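Local coordinates for protein peptidoglycan glycosyltransferase (PDB 4MNR) that belongs to the penicillin-binding protein family and carries, behind an N-terminal dimerisation-type region, a domain of the beta-lactamase-like fold built from helices around a sheet, at residues S115-A120 and L451-L456; E238-T243 and A398-T403; M324-T329 and G335-P340; V343-V346 and E352-F355. One frame throughout, in Å; residues are numbered along the deposited sequence.

In the fold
Interaction 2 is the polar, buried one: a lysine on outermost strand 398-406 of the five-stranded sheet meets a serine between two helices. Interaction 3 is equally buried but mostly apolar, packing helix 321-332 against the short strand that follows it. Interaction 1 is partly buried and joins two helices over 300 residues apart, with hydrocarbon in contact and a weak water bridge on the exposed side. Interaction 4 lies across the chain's centre from interaction 2, their centres about 41 Å apart, in a hairpin at the rim of the six-stranded sheet, where backbone bonds are joined by a Val-Phe contact and water-bridged charges. Segments 335-340 and 343-346 adjoin in sequence without other touch.

Interaction 1: residues S115-A120 and L451-L456; sequences SKIQQA and LEVQGL
Val453 pushes its CG2 methyl against Lys116 and Ile117, two successive residues of helix 115-125. The methyl lies 3.9 Å from CB of Lys116 and equally far from CE of the same lysine. This double touch follows from the bend at the third torsion of Lys116 (chi3 58°), which folds the far end of the chain back over the valine. Ile117 adds CG1, 4.0 Å from the same CG2. A beta-branched valine fits here because its compact methyl reaches across without a long chain to order, while lysine can give its methylenes to the packing and send its amine outward. There a water accepts a weak hydrogen bond from Lys116 NZ and donates one to Glu452 OE1 at 3.0 Å. Lys116 NZ and Glu452 OE1 themselves stand 6.2 Å apart. Just beyond, the C-terminal helix stops in a Schellman motif: Leu456 N bonds to Leu451 O and Gly455 N to Glu452 O, and glycine suits the positive phi of 92°. Ile117 also touches Ala450 of helix 438-453 and Ala144 of strand 142-148, while Gln454 touches Leu143, so the two helices lie side by side against that outermost strand of the five-stranded sheet.

Interaction 2: residues E238-T243 and A398-T403; sequences ELSSNT and AGKTGT
Two signature sequences of the penicillin-binding proteins meet here, the SxN triplet Ser240-Ser241-Asn242 and the KTG triplet Lys400-Thr401-Gly402, which in this family line the active-site cleft. Lys400 NZ donates a hydrogen bond of 2.8 Å to Ser240 OG, the one direct bond between the two segments. The lysine starts with CG anti to its backbone N (chi1 -178°) but bends at chi2 and chi4, so that its chain curls round and NZ also reaches the carbonyl of the next residue, Thr401 O, at 2.8 Å. That bond arrives tilted 28° from the carbonyl plane. A water accepts from NZ at 2.8 Å, so three partners fix the amine; the same water donates weakly to Glu238 O. In the beta-lactamase-like fold the KTG triplet sits on the strand bordering the cleft, as it does here on strand 398-406, and the SxN serine sits between two helices. Ser240, with positive phi (56°), is the C-prime residue of the Schellman motif that ends helix 233-239, and Ser241 OG caps the next helix at Val244 N. A second water bonds Thr401 OG1 at 2.8 Å and Ser240 OG only weakly. Serine suits this place because a short hydroxyl can serve two amines: Lys188 NZ, from the SxxK sequence that begins at Ser185, also bonds Ser240 OG, as well as Asn242 OD1. Further along the strand, Thr403 N bonds Ser185 OG, at a position that in relatives contributes to the oxyanion hole.

Interaction 3: residues M324-T329 and G335-P340; sequences MAMVGT and GVIMQP
Thr329 OG1 is gripped from two sides: it donates to Met326 O, 2.9 Å away and three residues back in its own helix, and accepts from a water at 2.8 Å. The same water donates to Met338 O at 2.8 Å and so ties helix 321-332 to the strand after it. This is a helix followed by a strand that doubles back over it, the N-to-C directions of segments 324-329 and 336-338 lying 132° apart. The strand pairs antiparallel with 361-364. Threonine suits its place because its hydroxyl can return a bond to its own helix while still accepting from the water; chi1 of 66° turns OG1 toward Met326 O. The donor comes in far to the side of that carbonyl, with a C=O...donor angle of 112°. Ile337 packs between the helix residues, its CG1 3.7 Å from Met326 O and its CG2 4.2 Å from Thr329 OG1. The flexible chain of Met326, modelled as selenomethionine, bends at chi3 and crosses the isoleucine at about a right angle, bringing CE within 3.6 Å of Ile337 CG2. An unbranched, pliable chain suits this place because it can lie against a branched isoleucine with CE and a proline ring with its selenium. Pro340 presents that ring to the selenium, whose nearest approach is SE of Met326 to CG of Pro340 at 3.9 Å.

Interaction 4: residues V343-V346 and E352-F355; sequences VDSV and ERSF
Arg353 turns one face of its guanidinium to Ser345, whose CB lies 3.4 Å from the plane, over its centre. A bend at chi3 (-91°) swings the group back along the neighbouring strand toward Asp344. Charges are opposite there but do not pair directly: Asp344 OD2 lies 4.2 Å from Arg353 NH2, well out of the guanidinium plane. A water at the edge of that plane joins them instead, accepting from NH2 at 3.1 Å and donating to OD2. The long arginine suits a rim where its methylenes cover backbone and its end meets solvent. At Ser354 the chain turns a corner, and its N bonds Val346 O at 2.9 Å, while its OG adds a weak bond to the same oxygen. Phe355 N gives Val346 O another weak bond, so Ser354 and Phe355 both face Val346 in a classic beta bulge. Val346 N donates to Phe355 O at 2.9 Å with an angle of 160°, making the antiparallel hydrogen-bonded pair of this hairpin. Val346 CB meets Phe355 CB at 3.9 Å: on one face of the sheet the beta-branched valine and flat phenylalanine cover each other. Val343 O lies at the edge of the phenyl ring, in its plane, 3.7 Å from CE2 of Phe355. At this outermost strand directional bonds come from the backbone, Val346 and Phe355 add apolar cover, and the bridged charges probably a weaker, screened attraction.

Interaction 1: residues S115-A120 and L451-L456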
loop_
_atom_site.group_PDB
_atom_site.type_symbol
_atom_site.label_atom_id
_atom_site.label_comp_id
_atom_site.label_asym_id
_atom_site.label_seq_id
_atom_site.Cartn_x
_atom_site.Cartn_y
_atom_site.Cartn_z
ATOM N N SER A 115 13.146 -2.728 12.550
ATOM C CA SER A 115 13.934 -3.681 11.772
ATOM C C SER A 115 13.320 -5.082 11.689
ATOM O O SER A 115 13.461 -5.747 10.667
ATOM C CB SER A 115 15.381 -3.747 12.278
ATOM O OG SER A 115 15.439 -4.311 13.577
ATOM N N LYS A 116 12.615 -5.509 12.735
ATOM C CA LYS A 116 12.034 -6.853 12.743
ATOM C C LYS A 116 10.787 -6.936 11.867
ATOM O O LYS A 116 10.578 -7.931 11.160
ATOM C CB LYS A 116 11.712 -7.315 14.169
ATOM C CG LYS A 116 12.946 -7.487 15.048
ATOM C CD LYS A 116 12.551 -7.762 16.498
ATOM C CE LYS A 116 11.672 -8.998 16.624
ATOM N NZ LYS A 116 11.261 -9.260 18.041
ATOM N N ILE A 117 9.960 -5.893 11.909
ATOM C CA ILE A 117 8.784 -5.846 11.047
ATOM C C ILE A 117 9.236 -5.696 9.595
ATOM O O ILE A 117 8.695 -6.328 8.693
ATOM C CB ILE A 117 7.823 -4.708 11.462
ATOM C CG1 ILE A 117 7.402 -4.901 12.917
ATOM C CG2 ILE A 117 6.581 -4.706 10.586
ATOM C CD1 ILE A 117 6.493 -3.798 13.447
ATOM N N GLN A 118 10.260 -4.876 9.379
ATOM C CA GLN A 118 10.819 -4.708 8.041
ATOM C C GLN A 118 11.318 -6.050 7.490
ATOM O O GLN A 118 11.044 -6.395 6.352
ATOM C CB GLN A 118 11.967 -3.697 8.071
ATOM C CG GLN A 118 12.632 -3.489 6.708
ATOM C CD GLN A 118 11.759 -2.742 5.723
ATOM O OE1 GLN A 118 10.935 -1.916 6.111
ATOM N NE2 GLN A 118 11.959 -3.013 4.435
ATOM N N GLN A 119 12.002 -6.828 8.322
ATOM C CA GLN A 119 12.520 -8.119 7.875
ATOM C C GLN A 119 11.363 -9.070 7.552
ATOM O O GLN A 119 11.435 -9.839 6.586
ATOM C CB GLN A 119 13.454 -8.745 8.925
ATOM C CG GLN A 119 14.146 -9.998 8.430
ATOM C CD GLN A 119 15.020 -9.718 7.232
ATOM O OE1 GLN A 119 15.920 -8.878 7.299
ATOM N NE2 GLN A 119 14.756 -10.407 6.121
ATOM N N ALA A 120 10.301 -9.024 8.358
ATOM C CA ALA A 120 9.151 -9.888 8.099
ATOM C C ALA A 120 8.504 -9.532 6.765
ATOM O O ALA A 120 8.107 -10.420 6.009
ATOM C CB ALA A 120 8.121 -9.792 9.230
ATOM N N LEU A 451 2.527 -7.842 15.583
ATOM C CA LEU A 451 1.867 -7.994 16.888
ATOM C C LEU A 451 2.828 -8.506 17.954
ATOM O O LEU A 451 2.749 -8.114 19.116
ATOM C CB LEU A 451 0.647 -8.916 16.779
ATOM C CG LEU A 451 -0.438 -8.320 15.885
ATOM C CD1 LEU A 451 -1.412 -9.400 15.455
ATOM C CD2 LEU A 451 -1.174 -7.214 16.620
ATOM N N GLU A 452 3.746 -9.385 17.560
ATOM C CA GLU A 452 4.769 -9.858 18.498
ATOM C C GLU A 452 5.690 -8.720 18.958
ATOM O O GLU A 452 6.000 -8.600 20.157
ATOM C CB GLU A 452 5.590 -10.974 17.854
ATOM C CG GLU A 452 4.838 -12.283 17.683
ATOM C CD GLU A 452 5.575 -13.271 16.791
ATOM O OE1 GLU A 452 6.612 -12.895 16.194
ATOM O OE2 GLU A 452 5.114 -14.426 16.688
ATOM N N VAL A 453 6.136 -7.908 17.998
ATOM C CA VAL A 453 7.038 -6.791 18.271
ATOM C C VAL A 453 6.371 -5.797 19.212
ATOM O O VAL A 453 6.998 -5.289 20.155
ATOM C CB VAL A 453 7.452 -6.098 16.958
ATOM C CG1 VAL A 453 8.059 -4.728 17.234
ATOM C CG2 VAL A 453 8.412 -6.990 16.190
ATOM N N GLN A 454 5.082 -5.569 18.981
ATOM C CA GLN A 454 4.295 -4.642 19.791
ATOM C C GLN A 454 3.888 -5.228 21.149
ATOM O O GLN A 454 3.342 -4.524 21.998
ATOM C CB GLN A 454 3.063 -4.163 19.007
ATOM C CG GLN A 454 3.389 -3.318 17.766
ATOM C CD GLN A 454 2.151 -2.943 16.966
ATOM O OE1 GLN A 454 1.079 -3.513 17.168
ATOM N NE2 GLN A 454 2.295 -1.985 16.046
ATOM N N GLY A 455 4.153 -6.515 21.361
ATOM C CA GLY A 455 3.888 -7.139 22.640
ATOM C C GLY A 455 2.529 -7.804 22.816
ATOM O O GLY A 455 2.257 -8.377 23.872
ATOM N N LEU A 456 1.680 -7.738 21.791
ATOM C CA LEU A 456 0.317 -8.274 21.902
ATOM C C LEU A 456 0.283 -9.787 21.766
ATOM O O LEU A 456 -0.672 -10.437 22.185
ATOM C CB LEU A 456 -0.600 -7.624 20.868
ATOM C CG LEU A 456 -0.795 -6.130 21.102
ATOM C CD1 LEU A 456 -1.370 -5.456 19.858
ATOM C CD2 LEU A 456 -1.701 -5.921 22.295
HETATM O O HOH W 1 8.926 -11.047 16.365
#

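Interaction 2: residues E238-T243 and A398-T403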
loop_
_atom_site.group_PDB
_atom_site.type_symbol
_atom_site.label_atom_id
_atom_site.label_comp_id
_atom_site.label_asym_id
_atom_site.label_seq_id
_atom_site.Cartn_x
_atom_site.Cartn_y
_atom_site.Cartn_z
ATOM N N GLU A 238 -17.580 -10.589 1.802
ATOM C CA GLU A 238 -16.894 -11.802 2.266
ATOM C C GLU A 238 -16.435 -12.705 1.123
ATOM O O GLU A 238 -15.318 -13.229 1.162
ATOM C CB GLU A 238 -17.751 -12.596 3.250
ATOM C CG GLU A 238 -18.081 -11.830 4.522
ATOM C CD GLU A 238 -19.005 -12.606 5.456
ATOM O OE1 GLU A 238 -19.470 -13.701 5.071
ATOM O OE2 GLU A 238 -19.260 -12.122 6.581
ATOM N N LEU A 239 -17.294 -12.880 0.117
ATOM C CA LEU A 239 -17.011 -13.766 -1.005
ATOM C C LEU A 239 -16.297 -13.032 -2.136
ATOM O O LEU A 239 -15.871 -13.650 -3.114
ATOM C CB LEU A 239 -18.311 -14.375 -1.540
ATOM C CG LEU A 239 -19.001 -15.366 -0.600
ATOM C CD1 LEU A 239 -20.346 -15.814 -1.169
ATOM C CD2 LEU A 239 -18.093 -16.560 -0.347
ATOM N N SER A 240 -16.190 -11.715 -1.996
ATOM C CA SER A 240 -15.621 -10.840 -3.024
ATOM C C SER A 240 -16.316 -10.955 -4.389
ATOM O O SER A 240 -15.670 -11.205 -5.403
ATOM C CB SER A 240 -14.123 -11.084 -3.178
ATOM O OG SER A 240 -13.509 -9.907 -3.673
ATOM N N SER A 241 -17.628 -10.746 -4.419
ATOM C CA SER A 241 -18.377 -10.865 -5.675
ATOM C C SER A 241 -18.265 -9.625 -6.569
ATOM O O SER A 241 -18.680 -8.526 -6.188
ATOM C CB SER A 241 -19.856 -11.148 -5.388
ATOM O OG SER A 241 -20.615 -11.013 -6.585
ATOM N N ASN A 242 -17.713 -9.805 -7.764
ATOM C CA ASN A 242 -17.605 -8.702 -8.713
ATOM C C ASN A 242 -18.972 -8.305 -9.265
ATOM O O ASN A 242 -19.234 -7.126 -9.525
ATOM C CB ASN A 242 -16.695 -9.078 -9.894
ATOM C CG ASN A 242 -15.237 -9.296 -9.480
ATOM O OD1 ASN A 242 -14.729 -8.643 -8.568
ATOM N ND2 ASN A 242 -14.559 -10.223 -10.167
ATOM N N THR A 243 -19.844 -9.285 -9.475
ATOM C CA THR A 243 -21.151 -8.942 -10.056
ATOM C C THR A 243 -22.031 -8.150 -9.089
ATOM O O THR A 243 -22.814 -7.302 -9.513
ATOM C CB THR A 243 -21.898 -10.141 -10.646
ATOM O OG1 THR A 243 -22.094 -11.138 -9.641
ATOM C CG2 THR A 243 -21.107 -10.736 -11.830
ATOM N N ALA A 398 -8.966 -8.235 10.745
ATOM C CA ALA A 398 -9.949 -7.853 9.737
ATOM C C ALA A 398 -9.234 -7.399 8.480
ATOM O O ALA A 398 -8.188 -6.746 8.549
ATOM C CB ALA A 398 -10.841 -6.746 10.243
ATOM N N GLY A 399 -9.786 -7.714 7.321
ATOM C CA GLY A 399 -9.135 -7.254 6.110
ATOM C C GLY A 399 -9.915 -7.589 4.870
ATOM O O GLY A 399 -10.998 -8.159 4.945
ATOM N N LYS A 400 -9.353 -7.232 3.722
ATOM C CA LYS A 400 -9.972 -7.520 2.439
ATOM C C LYS A 400 -8.931 -8.152 1.538
ATOM O O LYS A 400 -7.836 -7.620 1.382
ATOM C CB LYS A 400 -10.504 -6.234 1.791
ATOM C CG LYS A 400 -11.201 -6.460 0.462
ATOM C CD LYS A 400 -12.512 -7.234 0.642
ATOM C CE LYS A 400 -13.111 -7.693 -0.691
ATOM N NZ LYS A 400 -12.341 -8.798 -1.347
ATOM N N THR A 401 -9.274 -9.294 0.958
ATOM C CA THR A 401 -8.419 -9.917 -0.045
ATOM C C THR A 401 -8.601 -9.251 -1.393
ATOM O O THR A 401 -9.610 -8.586 -1.672
ATOM C CB THR A 401 -8.755 -11.393 -0.229
ATOM O OG1 THR A 401 -10.102 -11.502 -0.719
ATOM C CG2 THR A 401 -8.627 -12.136 1.087
ATOM N N GLY A 402 -7.621 -9.447 -2.256
ATOM C CA GLY A 402 -7.709 -8.914 -3.586
ATOM C C GLY A 402 -7.102 -9.831 -4.609
ATOM O O GLY A 402 -6.079 -10.481 -4.383
ATOM N N THR A 403 -7.768 -9.892 -5.751
ATOM C CA THR A 403 -7.203 -10.471 -6.920
ATOM C C THR A 403 -7.319 -9.357 -7.951
ATOM O O THR A 403 -8.358 -8.701 -8.060
ATOM C CB THR A 403 -7.976 -11.741 -7.302
ATOM O OG1 THR A 403 -7.680 -12.763 -6.333
ATOM C CG2 THR A 403 -7.599 -12.216 -8.669
HETATM O O HOH W 2 -13.235 -10.793 0.448
HETATM O O HOH W 3 -10.420 -11.403 -3.528
#

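Interaction 3: residues M324-T329 and G335-P340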
loop_
_atom_site.group_PDB
_atom_site.type_symbol
_atom_site.label_atom_id
_atom_site.label_comp_id
_atom_site.label_asym_id
_atom_site.label_seq_id
_atom_site.Cartn_x
_atom_site.Cartn_y
_atom_site.Cartn_z
HETATM N N MSE A 324 -2.982 1.975 -0.829
HETATM C CA MSE A 324 -3.858 0.929 -0.301
HETATM C C MSE A 324 -3.695 0.727 1.201
HETATM O O MSE A 324 -4.648 0.412 1.898
HETATM C CB MSE A 324 -3.708 -0.394 -1.078
HETATM C CG MSE A 324 -4.070 -0.263 -2.547
HETATM SE SE MSE A 324 -5.787 0.637 -2.865
HETATM C CE MSE A 324 -6.953 -0.560 -1.853
ATOM N N ALA A 325 -2.489 0.939 1.716
ATOM C CA ALA A 325 -2.291 0.906 3.149
ATOM C C ALA A 325 -3.039 2.067 3.795
ATOM O O ALA A 325 -3.652 1.895 4.838
ATOM C CB ALA A 325 -0.802 0.950 3.491
HETATM N N MSE A 326 -3.005 3.233 3.154
HETATM C CA MSE A 326 -3.767 4.384 3.644
HETATM C C MSE A 326 -5.270 4.118 3.664
HETATM O O MSE A 326 -5.975 4.561 4.570
HETATM C CB MSE A 326 -3.445 5.640 2.835
HETATM C CG MSE A 326 -1.977 6.065 3.033
HETATM SE SE MSE A 326 -1.445 7.423 1.744
HETATM C CE MSE A 326 -2.844 8.660 2.110
ATOM N N VAL A 327 -5.765 3.393 2.663
ATOM C CA VAL A 327 -7.172 2.996 2.672
ATOM C C VAL A 327 -7.459 2.156 3.914
ATOM O O VAL A 327 -8.448 2.364 4.611
ATOM C CB VAL A 327 -7.551 2.219 1.385
ATOM C CG1 VAL A 327 -8.904 1.545 1.561
ATOM C CG2 VAL A 327 -7.581 3.151 0.196
ATOM N N GLY A 328 -6.569 1.215 4.204
ATOM C CA GLY A 328 -6.672 0.428 5.413
ATOM C C GLY A 328 -6.631 1.262 6.686
ATOM O O GLY A 328 -7.379 1.004 7.635
ATOM N N THR A 329 -5.752 2.258 6.727
ATOM C CA THR A 329 -5.665 3.068 7.942
ATOM C C THR A 329 -6.943 3.883 8.166
ATOM O O THR A 329 -7.301 4.126 9.305
ATOM C CB THR A 329 -4.416 3.985 8.019
ATOM O OG1 THR A 329 -4.469 4.995 7.000
ATOM C CG2 THR A 329 -3.136 3.161 7.889
ATOM N N GLY A 335 -11.984 6.454 10.399
ATOM C CA GLY A 335 -12.280 7.168 9.170
ATOM C C GLY A 335 -11.210 8.162 8.758
ATOM O O GLY A 335 -11.272 8.727 7.664
ATOM N N VAL A 336 -10.222 8.370 9.624
ATOM C CA VAL A 336 -9.220 9.414 9.393
ATOM C C VAL A 336 -7.947 8.817 8.844
ATOM O O VAL A 336 -7.406 7.871 9.410
ATOM C CB VAL A 336 -8.868 10.135 10.699
ATOM C CG1 VAL A 336 -7.810 11.196 10.458
ATOM C CG2 VAL A 336 -10.114 10.761 11.301
ATOM N N ILE A 337 -7.475 9.366 7.733
ATOM C CA ILE A 337 -6.168 8.994 7.213
ATOM C C ILE A 337 -5.119 9.969 7.733
ATOM O O ILE A 337 -5.189 11.168 7.454
ATOM C CB ILE A 337 -6.171 9.040 5.679
ATOM C CG1 ILE A 337 -7.198 8.036 5.133
ATOM C CG2 ILE A 337 -4.777 8.755 5.134
ATOM C CD1 ILE A 337 -7.322 8.032 3.598
HETATM N N MSE A 338 -4.165 9.463 8.509
HETATM C CA MSE A 338 -3.030 10.277 8.946
HETATM C C MSE A 338 -2.009 10.387 7.814
HETATM O O MSE A 338 -1.880 9.470 6.998
HETATM C CB MSE A 338 -2.367 9.644 10.174
HETATM C CG MSE A 338 -3.297 9.453 11.375
HETATM SE SE MSE A 338 -4.029 11.120 12.060
HETATM C CE MSE A 338 -2.415 11.765 12.939
ATOM N N GLN A 339 -1.289 11.507 7.763
ATOM C CA GLN A 339 -0.241 11.694 6.756
ATOM C C GLN A 339 0.849 10.626 6.942
ATOM O O GLN A 339 1.428 10.520 8.018
ATOM C CB GLN A 339 0.357 13.094 6.914
ATOM C CG GLN A 339 1.639 13.308 6.164
ATOM C CD GLN A 339 1.432 13.267 4.660
ATOM O OE1 GLN A 339 0.495 13.870 4.139
ATOM N NE2 GLN A 339 2.297 12.548 3.959
ATOM N N PRO A 340 1.124 9.822 5.900
ATOM C CA PRO A 340 2.189 8.816 6.051
ATOM C C PRO A 340 3.541 9.495 6.238
ATOM O O PRO A 340 3.810 10.491 5.572
ATOM C CB PRO A 340 2.161 8.066 4.718
ATOM C CG PRO A 340 1.436 8.986 3.764
ATOM C CD PRO A 340 0.433 9.711 4.603
HETATM O O HOH W 4 -2.262 6.752 7.244
#

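Interaction 4: residues V343-V346 and E352-F355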
loop_
_atom_site.group_PDB
_atom_site.type_symbol
_atom_site.label_atom_id
_atom_site.label_comp_id
_atom_site.label_asym_id
_atom_site.label_seq_id
_atom_site.Cartn_x
_atom_site.Cartn_y
_atom_site.Cartn_z
ATOM N N VAL A 343 10.295 9.570 8.459
ATOM C CA VAL A 343 11.366 10.105 9.309
ATOM C C VAL A 343 10.833 10.537 10.655
ATOM O O VAL A 343 9.972 11.413 10.723
ATOM C CB VAL A 343 12.115 11.284 8.638
ATOM C CG1 VAL A 343 13.129 11.924 9.619
ATOM C CG2 VAL A 343 12.807 10.787 7.387
ATOM N N ASP A 344 11.341 9.921 11.725
ATOM C CA ASP A 344 10.871 10.225 13.072
ATOM C C ASP A 344 11.564 11.452 13.623
ATOM O O ASP A 344 10.958 12.283 14.313
ATOM C CB ASP A 344 11.143 9.057 14.020
ATOM C CG ASP A 344 10.799 9.392 15.466
ATOM O OD1 ASP A 344 9.600 9.351 15.815
ATOM O OD2 ASP A 344 11.720 9.686 16.253
ATOM N N SER A 345 12.857 11.552 13.358
ATOM C CA SER A 345 13.619 12.644 13.949
ATOM C C SER A 345 14.943 12.864 13.247
ATOM O O SER A 345 15.463 11.974 12.572
ATOM C CB SER A 345 13.876 12.373 15.433
ATOM O OG SER A 345 14.544 11.136 15.598
ATOM N N VAL A 346 15.491 14.057 13.426
ATOM C CA VAL A 346 16.839 14.331 12.956
ATOM C C VAL A 346 17.622 14.924 14.108
ATOM O O VAL A 346 17.136 15.821 14.791
ATOM C CB VAL A 346 16.846 15.312 11.778
ATOM C CG1 VAL A 346 18.269 15.611 11.357
ATOM C CG2 VAL A 346 16.055 14.759 10.606
ATOM N N GLU A 352 21.872 17.116 19.755
ATOM C CA GLU A 352 20.648 17.908 19.814
ATOM C C GLU A 352 19.694 17.543 18.680
ATOM O O GLU A 352 20.090 16.925 17.698
ATOM C CB GLU A 352 20.982 19.395 19.746
ATOM C CG GLU A 352 20.396 20.204 20.884
ATOM C CD GLU A 352 21.285 21.361 21.287
ATOM O OE1 GLU A 352 21.544 21.514 22.500
ATOM O OE2 GLU A 352 21.726 22.115 20.393
ATOM N N ARG A 353 18.440 17.953 18.810
ATOM C CA ARG A 353 17.407 17.506 17.888
ATOM C C ARG A 353 16.821 18.645 17.069
ATOM O O ARG A 353 16.268 19.598 17.620
ATOM C CB ARG A 353 16.316 16.785 18.665
ATOM C CG ARG A 353 15.256 16.183 17.793
ATOM C CD ARG A 353 14.321 15.365 18.625
ATOM N NE ARG A 353 14.734 13.973 18.718
ATOM C CZ ARG A 353 13.870 12.967 18.802
ATOM N NH1 ARG A 353 12.569 13.226 18.792
ATOM N NH2 ARG A 353 14.299 11.715 18.884
ATOM N N SER A 354 16.948 18.547 15.748
ATOM C CA SER A 354 16.524 19.616 14.843
ATOM C C SER A 354 15.182 19.352 14.166
ATOM O O SER A 354 14.578 20.262 13.600
ATOM C CB SER A 354 17.592 19.876 13.778
ATOM O OG SER A 354 17.798 18.724 12.981
ATOM N N PHE A 355 14.726 18.103 14.200
ATOM C CA PHE A 355 13.420 17.764 13.669
ATOM C C PHE A 355 12.812 16.638 14.477
ATOM O O PHE A 355 13.496 15.675 14.818
ATOM C CB PHE A 355 13.501 17.325 12.196
ATOM C CG PHE A 355 12.194 16.834 11.634
ATOM C CD1 PHE A 355 11.241 17.728 11.171
ATOM C CD2 PHE A 355 11.914 15.472 11.558
ATOM C CE1 PHE A 355 10.049 17.293 10.665
ATOM C CE2 PHE A 355 10.713 15.015 11.033
ATOM C CZ PHE A 355 9.766 15.933 10.591
HETATM O O HOH W 5 10.226 12.332 17.457
HETATM O O HOH W 6 11.620 10.135 19.139
#